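Local coordinates for protein serine protease inhibitor (Thermoanaerobacter tengcongensis, PDB 2PEE) that probably inhibits serine proteases as a serpin whose metastable native state is trapped by its N terminus, at residues Y174-V179 and E324-T329. The protein carries 1 engineered substitution. Sequence-based numbering, arbitrary orientation.
Sequences YLINAV and EVLHKT
The Asn177 side chain crosses that of His327 between two parallel neighbouring strands. The amide of Asn177 approaches the rim of the imidazole with its oxygen: OD1 lies 2.9 Å from CD2 of His327, in the plane of the ring. The amide stands almost square to that plane, at 89°. Asn177 CB also packs against the ring, 3.4 Å from His327 CD2. The ring reaches the asparagine because His327 CG is anti to its own backbone N (chi1 -165°). Its NE2 is hydrogen-bonded to the carbonyl oxygen of Ser49. With an alanine here, the Ser49 carbonyl would probably lose its imidazole partner and a gap would open beside the Asn177 amide.

On the other side of the sheet, Leu326 lies alongside Ile176 and points the same way. Ile176 CD1 touches Leu326 CB at 3.7 Å and also meets CD2. Tyr174 lies beside Glu324, its CD2 3.8 Å from Glu324 CB, and Glu324 O is at the ring edge, in plane. The carboxylate of Glu324 forms a salt bridge with Lys288.

Five backbone hydrogen bonds join the strands in parallel register. Leu175 bonds to Glu324 and Leu326, Asn177 to Leu326 and Lys328, and Val179 N adds a bond to Lys328 O. The bond from Asn177 N to Leu326 O is nearly straight, 2.9 Å long and 177° at the hydrogen.

The pair belongs to beta-sheet A of the serpin fold. Direct pairing fits the native, loop-expelled state; as in other serpins, these strands would probably part to admit the reactive-centre loop. Strand 102-113 flanks the 174-179 segment, and strand 270-288 flanks 324-329. Helix 50-61 packs on the face bearing Leu175, Asn177 and Val179. Helix 142-155 lies over Tyr174 and Ile176 on the reverse face.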
ATOM      1  N   TYR A 174      -9.862  15.963  -3.875  1.00 59.40           N
ATOM      2  CA  TYR A 174      -8.879  15.115  -3.206  1.00 58.88           C
ATOM      3  C   TYR A 174      -9.147  13.668  -3.514  1.00 57.69           C
ATOM      4  O   TYR A 174     -10.315  13.243  -3.588  1.00 57.52           O
ATOM      5  CB  TYR A 174      -8.982  15.215  -1.693  1.00 61.86           C
ATOM      6  CG  TYR A 174      -8.585  16.512  -1.083  1.00 67.47           C
ATOM      7  CD1 TYR A 174      -9.425  17.143  -0.182  1.00 72.52           C
ATOM      8  CD2 TYR A 174      -7.366  17.105  -1.379  1.00 71.63           C
ATOM      9  CE1 TYR A 174      -9.076  18.339   0.400  1.00 71.38           C
ATOM     10  CE2 TYR A 174      -7.007  18.299  -0.805  1.00 74.20           C
ATOM     11  CZ  TYR A 174      -7.872  18.910   0.085  1.00 73.01           C
ATOM     12  OH  TYR A 174      -7.535  20.105   0.673  1.00 79.03           O
ATOM     13  N   LEU A 175      -8.067  12.907  -3.662  1.00 54.68           N
ATOM     14  CA  LEU A 175      -8.140  11.456  -3.570  1.00 53.06           C
ATOM     15  C   LEU A 175      -7.624  11.110  -2.195  1.00 52.18           C
ATOM     16  O   LEU A 175      -6.562  11.580  -1.808  1.00 53.88           O
ATOM     17  CB  LEU A 175      -7.263  10.792  -4.616  1.00 51.15           C
ATOM     18  CG  LEU A 175      -7.807  10.531  -6.015  1.00 55.01           C
ATOM     19  CD1 LEU A 175      -8.323  11.803  -6.723  1.00 52.29           C
ATOM     20  CD2 LEU A 175      -6.689   9.862  -6.835  1.00 52.79           C
ATOM     21  N   ILE A 176      -8.376  10.308  -1.451  1.00 51.08           N
ATOM     22  CA  ILE A 176      -7.958   9.874  -0.127  1.00 51.11           C
ATOM     23  C   ILE A 176      -7.722   8.361  -0.114  1.00 53.58           C
ATOM     24  O   ILE A 176      -8.593   7.586  -0.513  1.00 56.28           O
ATOM     25  CB  ILE A 176      -8.994  10.275   0.954  1.00 51.14           C
ATOM     26  CG1 ILE A 176      -9.304  11.787   0.902  1.00 48.88           C
ATOM     27  CG2 ILE A 176      -8.534   9.860   2.346  1.00 47.33           C
ATOM     28  CD1 ILE A 176      -8.113  12.693   1.150  1.00 42.40           C
ATOM     29  N   ASN A 177      -6.529   7.950   0.298  1.00 53.40           N
ATOM     30  CA  ASN A 177      -6.238   6.550   0.504  1.00 55.41           C
ATOM     31  C   ASN A 177      -5.845   6.309   1.948  1.00 55.77           C
ATOM     32  O   ASN A 177      -4.973   7.004   2.464  1.00 57.09           O
ATOM     33  CB  ASN A 177      -5.042   6.107  -0.321  1.00 57.98           C
ATOM     34  CG  ASN A 177      -5.118   6.512  -1.754  1.00 61.38           C
ATOM     35  OD1 ASN A 177      -4.092   6.483  -2.457  1.00 62.67           O
ATOM     36  ND2 ASN A 177      -6.314   6.870  -2.221  1.00 60.89           N
ATOM     37  N   ALA A 178      -6.452   5.311   2.586  1.00 55.02           N
ATOM     38  CA  ALA A 178      -5.969   4.844   3.879  1.00 56.46           C
ATOM     39  C   ALA A 178      -5.916   3.334   3.853  1.00 57.46           C
ATOM     40  O   ALA A 178      -6.857   2.687   3.383  1.00 58.77           O
ATOM     41  CB  ALA A 178      -6.856   5.333   5.005  1.00 56.68           C
ATOM     42  N   VAL A 179      -4.808   2.768   4.322  1.00 56.32           N
ATOM     43  CA  VAL A 179      -4.662   1.321   4.311  1.00 57.31           C
ATOM     44  C   VAL A 179      -4.212   0.799   5.660  1.00 58.52           C
ATOM     45  O   VAL A 179      -3.287   1.343   6.265  1.00 59.86           O
ATOM     46  CB  VAL A 179      -3.691   0.816   3.220  1.00 56.74           C
ATOM     47  CG1 VAL A 179      -3.886  -0.687   3.019  1.00 56.97           C
ATOM     48  CG2 VAL A 179      -3.939   1.529   1.902  1.00 53.26           C
ATOM     49  N   GLU A 324      -4.597  17.246  -4.168  1.00 66.34           N
ATOM     50  CA  GLU A 324      -3.715  16.326  -3.454  1.00 66.77           C
ATOM     51  C   GLU A 324      -4.210  14.914  -3.584  1.00 65.26           C
ATOM     52  O   GLU A 324      -5.419  14.671  -3.610  1.00 64.98           O
ATOM     53  CB  GLU A 324      -3.600  16.706  -1.971  1.00 67.03           C
ATOM     54  CG  GLU A 324      -2.915  18.089  -1.752  1.00 72.86           C
ATOM     55  CD  GLU A 324      -2.731  18.472  -0.300  1.00 71.46           C
ATOM     56  OE1 GLU A 324      -2.629  19.694  -0.022  1.00 71.71           O
ATOM     57  OE2 GLU A 324      -2.687  17.555   0.558  1.00 79.46           O
ATOM     58  N   VAL A 325      -3.265  13.986  -3.714  1.00 64.74           N
ATOM     59  CA  VAL A 325      -3.536  12.561  -3.518  1.00 61.66           C
ATOM     60  C   VAL A 325      -2.937  12.234  -2.158  1.00 62.78           C
ATOM     61  O   VAL A 325      -1.718  12.109  -1.998  1.00 62.99           O
ATOM     62  CB  VAL A 325      -2.906  11.695  -4.596  1.00 60.08           C
ATOM     63  CG1 VAL A 325      -3.261  10.240  -4.372  1.00 59.73           C
ATOM     64  CG2 VAL A 325      -3.352  12.145  -5.963  1.00 60.17           C
ATOM     65  N   LEU A 326      -3.812  12.143  -1.168  1.00 63.46           N
ATOM     66  CA  LEU A 326      -3.411  12.008   0.216  1.00 63.12           C
ATOM     67  C   LEU A 326      -3.410  10.534   0.577  1.00 62.13           C
ATOM     68  O   LEU A 326      -4.468   9.930   0.702  1.00 61.39           O
ATOM     69  CB  LEU A 326      -4.406  12.762   1.087  1.00 63.49           C
ATOM     70  CG  LEU A 326      -3.909  13.526   2.303  1.00 68.75           C
ATOM     71  CD1 LEU A 326      -2.677  14.356   1.957  1.00 76.46           C
ATOM     72  CD2 LEU A 326      -5.027  14.425   2.794  1.00 70.16           C
ATOM     73  N   HIS A 327      -2.211   9.974   0.742  1.00 61.43           N
ATOM     74  CA  HIS A 327      -2.003   8.549   0.969  1.00 60.79           C
ATOM     75  C   HIS A 327      -1.422   8.286   2.360  1.00 61.39           C
ATOM     76  O   HIS A 327      -0.345   8.821   2.685  1.00 60.61           O
ATOM     77  CB  HIS A 327      -1.032   8.043  -0.090  1.00 61.39           C
ATOM     78  CG  HIS A 327      -0.986   6.558  -0.216  1.00 61.74           C
ATOM     79  ND1 HIS A 327      -0.072   5.782   0.461  1.00 64.36           N
ATOM     80  CD2 HIS A 327      -1.732   5.703  -0.952  1.00 65.14           C
ATOM     81  CE1 HIS A 327      -0.258   4.511   0.155  1.00 64.13           C
ATOM     82  NE2 HIS A 327      -1.258   4.435  -0.702  1.00 69.89           N
ATOM     83  N   LYS A 328      -2.115   7.474   3.175  1.00 60.17           N
ATOM     84  CA  LYS A 328      -1.637   7.154   4.535  1.00 59.55           C
ATOM     85  C   LYS A 328      -1.780   5.695   4.927  1.00 62.62           C
ATOM     86  O   LYS A 328      -2.852   5.104   4.802  1.00 65.19           O
ATOM     87  CB  LYS A 328      -2.318   8.006   5.592  1.00 58.95           C
ATOM     88  CG  LYS A 328      -1.765   7.778   6.998  1.00 56.21           C
ATOM     89  CD  LYS A 328      -2.291   8.822   7.976  1.00 58.53           C
ATOM     90  CE  LYS A 328      -1.671   8.642   9.364  1.00 58.87           C
ATOM     91  NZ  LYS A 328      -2.038   9.746  10.312  1.00 55.10           N
ATOM     92  N   THR A 329      -0.696   5.140   5.449  1.00 62.68           N
ATOM     93  CA  THR A 329      -0.612   3.742   5.781  1.00 63.20           C
ATOM     94  C   THR A 329      -0.066   3.573   7.202  1.00 63.01           C
ATOM     95  O   THR A 329       0.614   4.457   7.715  1.00 59.97           O
ATOM     96  CB  THR A 329       0.356   3.014   4.813  1.00 64.92           C
ATOM     97  OG1 THR A 329       1.606   3.725   4.761  1.00 69.88           O
ATOM     98  CG2 THR A 329      -0.230   2.941   3.417  1.00 67.46           C
TER